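PDB 2J2M: catalase from Exiguobacterium oxidotolerans, which catalyses the haem-dependent breakdown of hydrogen peroxide to water and oxygen, its four-chain assembly carrying protoporphyrin IX iron. Local coordinates for residues A[426-431]-A[465-470]; A[214-219]-A[281-286]. One frame throughout, in Å; residues are numbered along the deposited sequence.

Contact 1: A[426-431]-A[465-470]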
ATOM      1  N   GLU A 426     -14.868  -2.799  45.979  1.00 14.79           N
ATOM      2  CA  GLU A 426     -15.486  -1.499  46.271  1.00 16.04           C
ATOM      3  C   GLU A 426     -16.470  -1.090  45.185  1.00 15.72           C
ATOM      4  O   GLU A 426     -17.575  -0.646  45.494  1.00 16.22           O
ATOM      5  CB  GLU A 426     -14.434  -0.400  46.428  1.00 16.32           C
ATOM      6  CG  GLU A 426     -13.453  -0.596  47.590  1.00 18.16           C
ATOM      7  CD  GLU A 426     -12.343   0.431  47.559  1.00 19.30           C
ATOM      8  OE1 GLU A 426     -12.601   1.590  47.964  1.00 22.77           O
ATOM      9  OE2 GLU A 426     -11.218   0.084  47.117  1.00 23.68           O
ATOM     10  N   VAL A 427     -16.074  -1.250  43.917  1.00 15.48           N
ATOM     11  CA  VAL A 427     -16.981  -0.985  42.788  1.00 14.78           C
ATOM     12  C   VAL A 427     -18.240  -1.837  42.907  1.00 15.14           C
ATOM     13  O   VAL A 427     -19.350  -1.311  42.769  1.00 15.19           O
ATOM     14  CB  VAL A 427     -16.313  -1.160  41.380  1.00 14.85           C
ATOM     15  CG1 VAL A 427     -17.378  -1.121  40.258  1.00 14.27           C
ATOM     16  CG2 VAL A 427     -15.223  -0.091  41.135  1.00 12.79           C
ATOM     17  N   TYR A 428     -18.092  -3.133  43.189  1.00 15.16           N
ATOM     18  CA  TYR A 428     -19.288  -3.961  43.375  1.00 15.98           C
ATOM     19  C   TYR A 428     -20.223  -3.398  44.478  1.00 16.36           C
ATOM     20  O   TYR A 428     -21.435  -3.218  44.257  1.00 16.26           O
ATOM     21  CB  TYR A 428     -18.933  -5.424  43.669  1.00 16.04           C
ATOM     22  CG  TYR A 428     -20.153  -6.301  43.892  1.00 16.87           C
ATOM     23  CD1 TYR A 428     -20.542  -6.690  45.179  1.00 17.63           C
ATOM     24  CD2 TYR A 428     -20.935  -6.721  42.810  1.00 16.50           C
ATOM     25  CE1 TYR A 428     -21.665  -7.487  45.374  1.00 17.22           C
ATOM     26  CE2 TYR A 428     -22.041  -7.506  42.987  1.00 16.43           C
ATOM     27  CZ  TYR A 428     -22.412  -7.888  44.267  1.00 17.22           C
ATOM     28  OH  TYR A 428     -23.528  -8.677  44.425  1.00 16.95           O
ATOM     29  N   ARG A 429     -19.647  -3.102  45.643  1.00 16.43           N
ATOM     30  CA  ARG A 429     -20.432  -2.649  46.796  1.00 17.23           C
ATOM     31  C   ARG A 429     -21.010  -1.239  46.638  1.00 17.82           C
ATOM     32  O   ARG A 429     -22.007  -0.909  47.271  1.00 17.12           O
ATOM     33  CB  ARG A 429     -19.645  -2.807  48.111  1.00 17.15           C
ATOM     34  CG  ARG A 429     -19.526  -4.275  48.547  1.00 17.13           C
ATOM     35  CD  ARG A 429     -18.662  -4.477  49.781  1.00 16.19           C
ATOM     36  NE  ARG A 429     -17.291  -3.989  49.614  1.00 14.96           N
ATOM     37  CZ  ARG A 429     -16.263  -4.729  49.198  1.00 14.21           C
ATOM     38  NH1 ARG A 429     -15.059  -4.176  49.102  1.00 11.75           N
ATOM     39  NH2 ARG A 429     -16.434  -6.011  48.857  1.00 12.10           N
ATOM     40  N   ARG A 430     -20.405  -0.429  45.764  1.00 18.45           N
ATOM     41  CA  ARG A 430     -20.963   0.879  45.406  1.00 18.88           C
ATOM     42  C   ARG A 430     -22.222   0.825  44.511  1.00 19.23           C
ATOM     43  O   ARG A 430     -22.897   1.837  44.333  1.00 18.88           O
ATOM     44  CB  ARG A 430     -19.876   1.752  44.772  1.00 19.02           C
ATOM     45  CG  ARG A 430     -18.994   2.434  45.805  1.00 19.76           C
ATOM     46  CD  ARG A 430     -17.631   2.722  45.230  1.00 22.89           C
ATOM     47  NE  ARG A 430     -16.799   3.525  46.135  1.00 24.41           N
ATOM     48  CZ  ARG A 430     -16.841   4.856  46.233  1.00 22.24           C
ATOM     49  NH1 ARG A 430     -17.682   5.567  45.485  1.00 19.14           N
ATOM     50  NH2 ARG A 430     -16.026   5.471  47.079  1.00 20.57           N
ATOM     51  N   MET A 431     -22.533  -0.354  43.971  1.00 19.88           N
ATOM     52  CA  MET A 431     -23.671  -0.545  43.044  1.00 20.73           C
ATOM     53  C   MET A 431     -25.010  -0.634  43.781  1.00 21.50           C
ATOM     54  O   MET A 431     -25.064  -1.139  44.903  1.00 21.13           O
ATOM     55  CB  MET A 431     -23.505  -1.842  42.223  1.00 20.13           C
ATOM     56  CG  MET A 431     -22.379  -1.863  41.199  1.00 20.42           C
ATOM     57  SD  MET A 431     -22.240  -3.452  40.317  1.00 20.60           S
ATOM     58  CE  MET A 431     -20.588  -3.282  39.643  1.00 18.74           C
ATOM     59  N   ARG A 465     -12.650 -12.916  45.714  1.00 16.90           N
ATOM     60  CA  ARG A 465     -11.629 -12.067  46.351  1.00 17.51           C
ATOM     61  C   ARG A 465     -11.993 -10.588  46.381  1.00 17.35           C
ATOM     62  O   ARG A 465     -11.548  -9.848  47.258  1.00 16.77           O
ATOM     63  CB  ARG A 465     -10.309 -12.203  45.621  1.00 17.24           C
ATOM     64  CG  ARG A 465      -9.671 -13.541  45.759  1.00 20.63           C
ATOM     65  CD  ARG A 465      -8.380 -13.543  44.976  1.00 24.57           C
ATOM     66  NE  ARG A 465      -7.916 -14.892  44.710  1.00 27.55           N
ATOM     67  CZ  ARG A 465      -6.637 -15.217  44.557  1.00 31.11           C
ATOM     68  NH1 ARG A 465      -5.687 -14.281  44.653  1.00 30.26           N
ATOM     69  NH2 ARG A 465      -6.302 -16.486  44.321  1.00 32.40           N
ATOM     70  N   ALA A 466     -12.767 -10.169  45.381  1.00 17.68           N
ATOM     71  CA  ALA A 466     -13.248  -8.805  45.282  1.00 17.94           C
ATOM     72  C   ALA A 466     -14.398  -8.607  46.257  1.00 18.00           C
ATOM     73  O   ALA A 466     -14.408  -7.669  47.049  1.00 17.76           O
ATOM     74  CB  ALA A 466     -13.677  -8.503  43.851  1.00 17.95           C
ATOM     75  N   ASP A 467     -15.369  -9.507  46.189  1.00 18.11           N
ATOM     76  CA  ASP A 467     -16.474  -9.488  47.107  1.00 18.56           C
ATOM     77  C   ASP A 467     -16.950 -10.914  47.327  1.00 18.44           C
ATOM     78  O   ASP A 467     -17.344 -11.594  46.377  1.00 19.38           O
ATOM     79  CB  ASP A 467     -17.607  -8.641  46.554  1.00 18.79           C
ATOM     80  CG  ASP A 467     -18.762  -8.535  47.518  1.00 20.45           C
ATOM     81  OD1 ASP A 467     -19.747  -9.304  47.364  1.00 23.30           O
ATOM     82  OD2 ASP A 467     -18.676  -7.697  48.438  1.00 21.67           O
ATOM     83  N   ALA A 468     -16.917 -11.348  48.581  1.00 17.96           N
ATOM     84  CA  ALA A 468     -17.230 -12.721  48.963  1.00 17.51           C
ATOM     85  C   ALA A 468     -18.656 -13.132  48.615  1.00 17.27           C
ATOM     86  O   ALA A 468     -18.869 -14.250  48.158  1.00 17.58           O
ATOM     87  CB  ALA A 468     -16.941 -12.944  50.461  1.00 17.15           C
ATOM     88  N   SER A 469     -19.627 -12.239  48.817  1.00 17.26           N
ATOM     89  CA  SER A 469     -21.026 -12.572  48.521  1.00 17.61           C
ATOM     90  C   SER A 469     -21.314 -12.693  47.022  1.00 17.40           C
ATOM     91  O   SER A 469     -22.083 -13.569  46.613  1.00 18.31           O
ATOM     92  CB  SER A 469     -22.013 -11.621  49.208  1.00 17.44           C
ATOM     93  OG  SER A 469     -22.074 -10.363  48.575  1.00 19.12           O
ATOM     94  N   LEU A 470     -20.692 -11.843  46.201  1.00 16.87           N
ATOM     95  CA  LEU A 470     -20.798 -12.004  44.748  1.00 15.77           C
ATOM     96  C   LEU A 470     -20.247 -13.361  44.326  1.00 16.00           C
ATOM     97  O   LEU A 470     -20.867 -14.070  43.521  1.00 15.52           O
ATOM     98  CB  LEU A 470     -20.069 -10.884  43.978  1.00 15.46           C
ATOM     99  CG  LEU A 470     -19.944 -11.103  42.452  1.00 14.48           C
ATOM    100  CD1 LEU A 470     -21.328 -11.178  41.731  1.00 11.20           C
ATOM    101  CD2 LEU A 470     -19.039 -10.068  41.789  1.00 14.60           C
TER
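The last turns of helix 422-430 pass the break between helices 453-466 and 468-477, with the backbones closest where Tyr428 CA and Asp467 CA lie 7.2 Å apart. Asp467 is the N-cap of helix 468-477. Its CG stands anti to its own backbone N (chi1 -177°), and its two carboxylate oxygens have different partners. OD1 takes Leu470 N on its anti lone pair at 2.9 Å, the capping bond, and Ser469 OG on its syn lone pair. OD2 uses its anti lone pair for Arg429 NH2 at 2.8 Å, a salt bridge lying nearly in the guanidinium plane. The Arg429 chain bends at chi3 (-59°), bringing the same NH2 within 3.2 Å of Ala466 O, so one nitrogen grips both the Ala466 carbonyl and the N-cap carboxylate that follows it in the chain. Beside this polar grip, Tyr428 extends with CG anti to its backbone N; Leu470 CB sits over one ring face, 4.0 Å from the ring centroid and 17° off the normal, a CH-pi contact. Leu439 of helix 433-447 also touches Tyr428, while Met178 packs against Ala466 and Leu470, so the contact lies where the C-terminal helices pack on helix 174-180.

Contact 2: A[214-219]-A[281-286]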
ATOM      1  N   LYS A 214      -7.647  13.497  35.425  1.00 10.56           N
ATOM      2  CA  LYS A 214      -8.547  12.564  34.752  1.00 10.40           C
ATOM      3  C   LYS A 214      -9.641  13.447  34.109  1.00 10.58           C
ATOM      4  O   LYS A 214      -9.972  14.546  34.627  1.00  9.52           O
ATOM      5  CB  LYS A 214      -9.167  11.616  35.782  1.00 10.54           C
ATOM      6  CG  LYS A 214      -9.144  10.109  35.478  1.00 11.12           C
ATOM      7  CD  LYS A 214      -7.761   9.541  35.636  1.00 11.08           C
ATOM      8  CE  LYS A 214      -7.703   8.325  36.545  1.00 12.35           C
ATOM      9  NZ  LYS A 214      -8.338   7.035  36.146  1.00 15.35           N
ATOM     10  N   LEU A 215     -10.184  12.970  32.985  1.00 10.28           N
ATOM     11  CA  LEU A 215     -11.197  13.707  32.243  1.00 10.00           C
ATOM     12  C   LEU A 215     -12.485  12.927  32.218  1.00 10.06           C
ATOM     13  O   LEU A 215     -12.467  11.707  32.113  1.00 10.65           O
ATOM     14  CB  LEU A 215     -10.717  13.998  30.832  1.00  9.55           C
ATOM     15  CG  LEU A 215     -10.230  15.391  30.406  1.00 11.14           C
ATOM     16  CD1 LEU A 215     -10.230  16.488  31.487  1.00  9.81           C
ATOM     17  CD2 LEU A 215      -8.873  15.308  29.679  1.00 11.13           C
ATOM     18  N   ARG A 216     -13.595  13.655  32.250  1.00  9.97           N
ATOM     19  CA  ARG A 216     -14.911  13.108  32.542  1.00 10.27           C
ATOM     20  C   ARG A 216     -15.992  13.785  31.673  1.00  9.73           C
ATOM     21  O   ARG A 216     -16.169  15.004  31.748  1.00  9.82           O
ATOM     22  CB  ARG A 216     -15.211  13.369  34.034  1.00 11.24           C
ATOM     23  CG  ARG A 216     -15.324  12.134  34.931  1.00 11.36           C
ATOM     24  CD  ARG A 216     -14.025  11.418  35.307  1.00  9.73           C
ATOM     25  NE  ARG A 216     -14.429  10.022  35.361  1.00 13.60           N
ATOM     26  CZ  ARG A 216     -14.179   9.121  36.300  1.00 11.37           C
ATOM     27  NH1 ARG A 216     -13.380   9.351  37.323  1.00 12.55           N
ATOM     28  NH2 ARG A 216     -14.701   7.927  36.143  1.00 11.77           N
ATOM     29  N   TRP A 217     -16.683  13.014  30.834  1.00  8.88           N
ATOM     30  CA  TRP A 217     -17.856  13.533  30.105  1.00  9.05           C
ATOM     31  C   TRP A 217     -19.173  13.020  30.691  1.00  9.32           C
ATOM     32  O   TRP A 217     -19.312  11.822  30.948  1.00  8.89           O
ATOM     33  CB  TRP A 217     -17.817  13.163  28.623  1.00  8.87           C
ATOM     34  CG  TRP A 217     -16.650  13.681  27.833  1.00  9.03           C
ATOM     35  CD1 TRP A 217     -15.482  13.011  27.563  1.00  6.97           C
ATOM     36  CD2 TRP A 217     -16.547  14.950  27.166  1.00  7.00           C
ATOM     37  NE1 TRP A 217     -14.674  13.781  26.779  1.00  5.91           N
ATOM     38  CE2 TRP A 217     -15.299  14.971  26.511  1.00  7.40           C
ATOM     39  CE3 TRP A 217     -17.393  16.057  27.043  1.00  7.65           C
ATOM     40  CZ2 TRP A 217     -14.859  16.075  25.757  1.00  8.03           C
ATOM     41  CZ3 TRP A 217     -16.956  17.168  26.286  1.00  6.97           C
ATOM     42  CH2 TRP A 217     -15.706  17.157  25.652  1.00  7.81           C
ATOM     43  N   VAL A 218     -20.130  13.932  30.890  1.00 10.43           N
ATOM     44  CA  VAL A 218     -21.410  13.629  31.541  1.00 11.06           C
ATOM     45  C   VAL A 218     -22.511  14.052  30.576  1.00 12.07           C
ATOM     46  O   VAL A 218     -22.589  15.221  30.238  1.00 12.36           O
ATOM     47  CB  VAL A 218     -21.567  14.376  32.936  1.00 11.80           C
ATOM     48  CG1 VAL A 218     -22.934  14.045  33.621  1.00 11.30           C
ATOM     49  CG2 VAL A 218     -20.374  14.064  33.924  1.00 10.83           C
ATOM     50  N   PRO A 219     -23.361  13.103  30.106  1.00 13.04           N
ATOM     51  CA  PRO A 219     -24.311  13.456  29.055  1.00 13.74           C
ATOM     52  C   PRO A 219     -25.523  14.197  29.578  1.00 15.11           C
ATOM     53  O   PRO A 219     -26.084  13.808  30.605  1.00 15.80           O
ATOM     54  CB  PRO A 219     -24.737  12.101  28.501  1.00 13.46           C
ATOM     55  CG  PRO A 219     -24.632  11.168  29.659  1.00 13.32           C
ATOM     56  CD  PRO A 219     -23.478  11.680  30.498  1.00 13.44           C
ATOM     57  N   THR A 281      -6.345   0.048  35.462  1.00  8.60           N
ATOM     58  CA  THR A 281      -7.395  -0.818  36.020  1.00  9.04           C
ATOM     59  C   THR A 281      -8.068  -0.158  37.211  1.00  9.48           C
ATOM     60  O   THR A 281      -8.970  -0.762  37.826  1.00 10.98           O
ATOM     61  CB  THR A 281      -6.866  -2.208  36.456  1.00  8.79           C
ATOM     62  OG1 THR A 281      -5.770  -2.041  37.351  1.00  9.00           O
ATOM     63  CG2 THR A 281      -6.397  -3.055  35.251  1.00  7.73           C
ATOM     64  N   LYS A 282      -7.660   1.081  37.516  1.00  8.94           N
ATOM     65  CA  LYS A 282      -8.132   1.803  38.715  1.00  8.94           C
ATOM     66  C   LYS A 282      -8.936   3.059  38.395  1.00  8.56           C
ATOM     67  O   LYS A 282      -8.586   3.806  37.505  1.00  8.04           O
ATOM     68  CB  LYS A 282      -6.955   2.169  39.642  1.00  8.60           C
ATOM     69  CG  LYS A 282      -6.176   0.953  40.185  1.00  9.04           C
ATOM     70  CD  LYS A 282      -7.081   0.004  40.999  1.00  9.58           C
ATOM     71  CE  LYS A 282      -6.332  -1.195  41.592  1.00  9.76           C
ATOM     72  NZ  LYS A 282      -5.717  -2.104  40.565  1.00  9.59           N
ATOM     73  N   ASP A 283     -10.015   3.264  39.143  1.00  8.83           N
ATOM     74  CA  ASP A 283     -10.866   4.447  39.032  1.00  9.57           C
ATOM     75  C   ASP A 283     -10.539   5.456  40.140  1.00 10.03           C
ATOM     76  O   ASP A 283      -9.909   5.097  41.155  1.00  9.37           O
ATOM     77  CB  ASP A 283     -12.347   4.063  39.087  1.00  9.23           C
ATOM     78  CG  ASP A 283     -13.258   5.164  38.583  1.00 11.16           C
ATOM     79  OD1 ASP A 283     -12.754   6.240  38.176  1.00 16.06           O
ATOM     80  OD2 ASP A 283     -14.492   4.971  38.568  1.00 10.31           O
ATOM     81  N   TRP A 284     -10.921   6.717  39.899  1.00 10.26           N
ATOM     82  CA  TRP A 284     -10.804   7.794  40.882  1.00 10.89           C
ATOM     83  C   TRP A 284     -12.212   8.156  41.182  1.00 11.71           C
ATOM     84  O   TRP A 284     -12.845   8.879  40.401  1.00 12.44           O
ATOM     85  CB  TRP A 284     -10.140   9.048  40.323  1.00 10.12           C
ATOM     86  CG  TRP A 284      -8.711   8.959  39.981  1.00  8.83           C
ATOM     87  CD1 TRP A 284      -7.915   7.843  39.980  1.00  9.31           C
ATOM     88  CD2 TRP A 284      -7.894  10.038  39.543  1.00  8.89           C
ATOM     89  NE1 TRP A 284      -6.637   8.172  39.565  1.00  8.19           N
ATOM     90  CE2 TRP A 284      -6.597   9.515  39.301  1.00  8.65           C
ATOM     91  CE3 TRP A 284      -8.114  11.414  39.363  1.00  8.80           C
ATOM     92  CZ2 TRP A 284      -5.542  10.315  38.859  1.00  8.16           C
ATOM     93  CZ3 TRP A 284      -7.063  12.206  38.920  1.00  8.51           C
ATOM     94  CH2 TRP A 284      -5.797  11.650  38.669  1.00  8.98           C
ATOM     95  N   PHE A 285     -12.708   7.646  42.297  1.00 12.38           N
ATOM     96  CA  PHE A 285     -14.093   7.858  42.680  1.00 13.45           C
ATOM     97  C   PHE A 285     -14.344   9.343  42.897  1.00 14.22           C
ATOM     98  O   PHE A 285     -13.484  10.035  43.432  1.00 13.12           O
ATOM     99  CB  PHE A 285     -14.423   7.045  43.930  1.00 12.83           C
ATOM    100  CG  PHE A 285     -14.277   5.556  43.748  1.00 13.07           C
ATOM    101  CD1 PHE A 285     -13.508   4.807  44.633  1.00 12.70           C
ATOM    102  CD2 PHE A 285     -14.929   4.889  42.704  1.00 12.59           C
ATOM    103  CE1 PHE A 285     -13.400   3.395  44.497  1.00 12.99           C
ATOM    104  CE2 PHE A 285     -14.802   3.495  42.550  1.00 13.42           C
ATOM    105  CZ  PHE A 285     -14.037   2.749  43.455  1.00 12.65           C
ATOM    106  N   GLU A 286     -15.505   9.824  42.442  1.00 15.90           N
ATOM    107  CA  GLU A 286     -15.856  11.244  42.574  1.00 17.74           C
ATOM    108  C   GLU A 286     -15.848  11.619  44.048  1.00 18.66           C
ATOM    109  O   GLU A 286     -15.550  12.765  44.413  1.00 19.23           O
ATOM    110  CB  GLU A 286     -17.222  11.555  41.942  1.00 17.58           C
ATOM    111  CG  GLU A 286     -17.646  13.017  42.141  1.00 18.10           C
ATOM    112  CD  GLU A 286     -18.834  13.441  41.288  1.00 17.98           C
ATOM    113  OE1 GLU A 286     -19.545  12.567  40.759  1.00 19.16           O
ATOM    114  OE2 GLU A 286     -19.061  14.660  41.161  1.00 17.14           O
TER
HETATM  115  O   HOH W   1     -11.256   6.549  35.750  1.00 14.71           O
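A lysine lies over the face of a tryptophan here, and a single carboxylate oxygen gathers a two-nitrogen arginine grip and a water beside it. Lys214, on strand 210-219, bends at chi2, chi3 and chi4, so that its aliphatic chain crosses the Trp284 indole obliquely. CB rests against the six-membered ring, 3.7 Å from Trp284 CE3, and the chain then runs on over the five-membered ring. There NZ stands 4.1 Å from the ring centroid and 17° off its normal, the geometry of a cation-pi interaction. The ammonium is also held by Val198 O and by a water that accepts from NZ at 3.0 Å and donates to Asp283 OD1 at 2.9 Å.

Two residues along the strand, Arg216 points the same way, toward segment 281-286. It meets Asp283 end-on, NH1 and NH2 each 3.3 Å from the same OD1 and both on its syn lone pair. This is a long, forked salt bridge: each N-H...O angle is 141°, and the guanidinium and carboxylate planes are turned 49° apart. NH1 makes a further weak bond to Trp284 O and is satisfied by Gln263 OE1 of strand 257-265; Gln263 NE2 in turn donates to Trp284 O. An alanine in place of Trp284 would remove the indole and would probably leave the Lys214 chain without its aromatic support and its ammonium without the cation-pi partner.

All five touching residues are buried, so two cations are brought into the interior against one carboxylate. The carboxylate and the indole face probably help to offset the positive charges, while Arg216 and the nearby Lys214 would favour an ionised Asp283.

Contact 2 ties a strand of the catalase beta-barrel to the connection between strands 257-265 and 292-302, whereas contact 1 joins C-terminal helices; their centres are about 19 Å apart. Phe285 physically connects them. Its side chain leaves the backbone away from strand 210-219, and its ring meets helix 422-430, with Phe285 CZ 3.9 Å from Val427 CG2 and Phe285 CD1 3.6 Å from Arg430 NH2, the latter side chain in a cation-pi pairing. Neighbouring Asp283 N also bonds to Gln423 on that helix. Contact 2 approaches the haem, the Lys214 side chain being about 9 Å from it, a distance too great for direct contact.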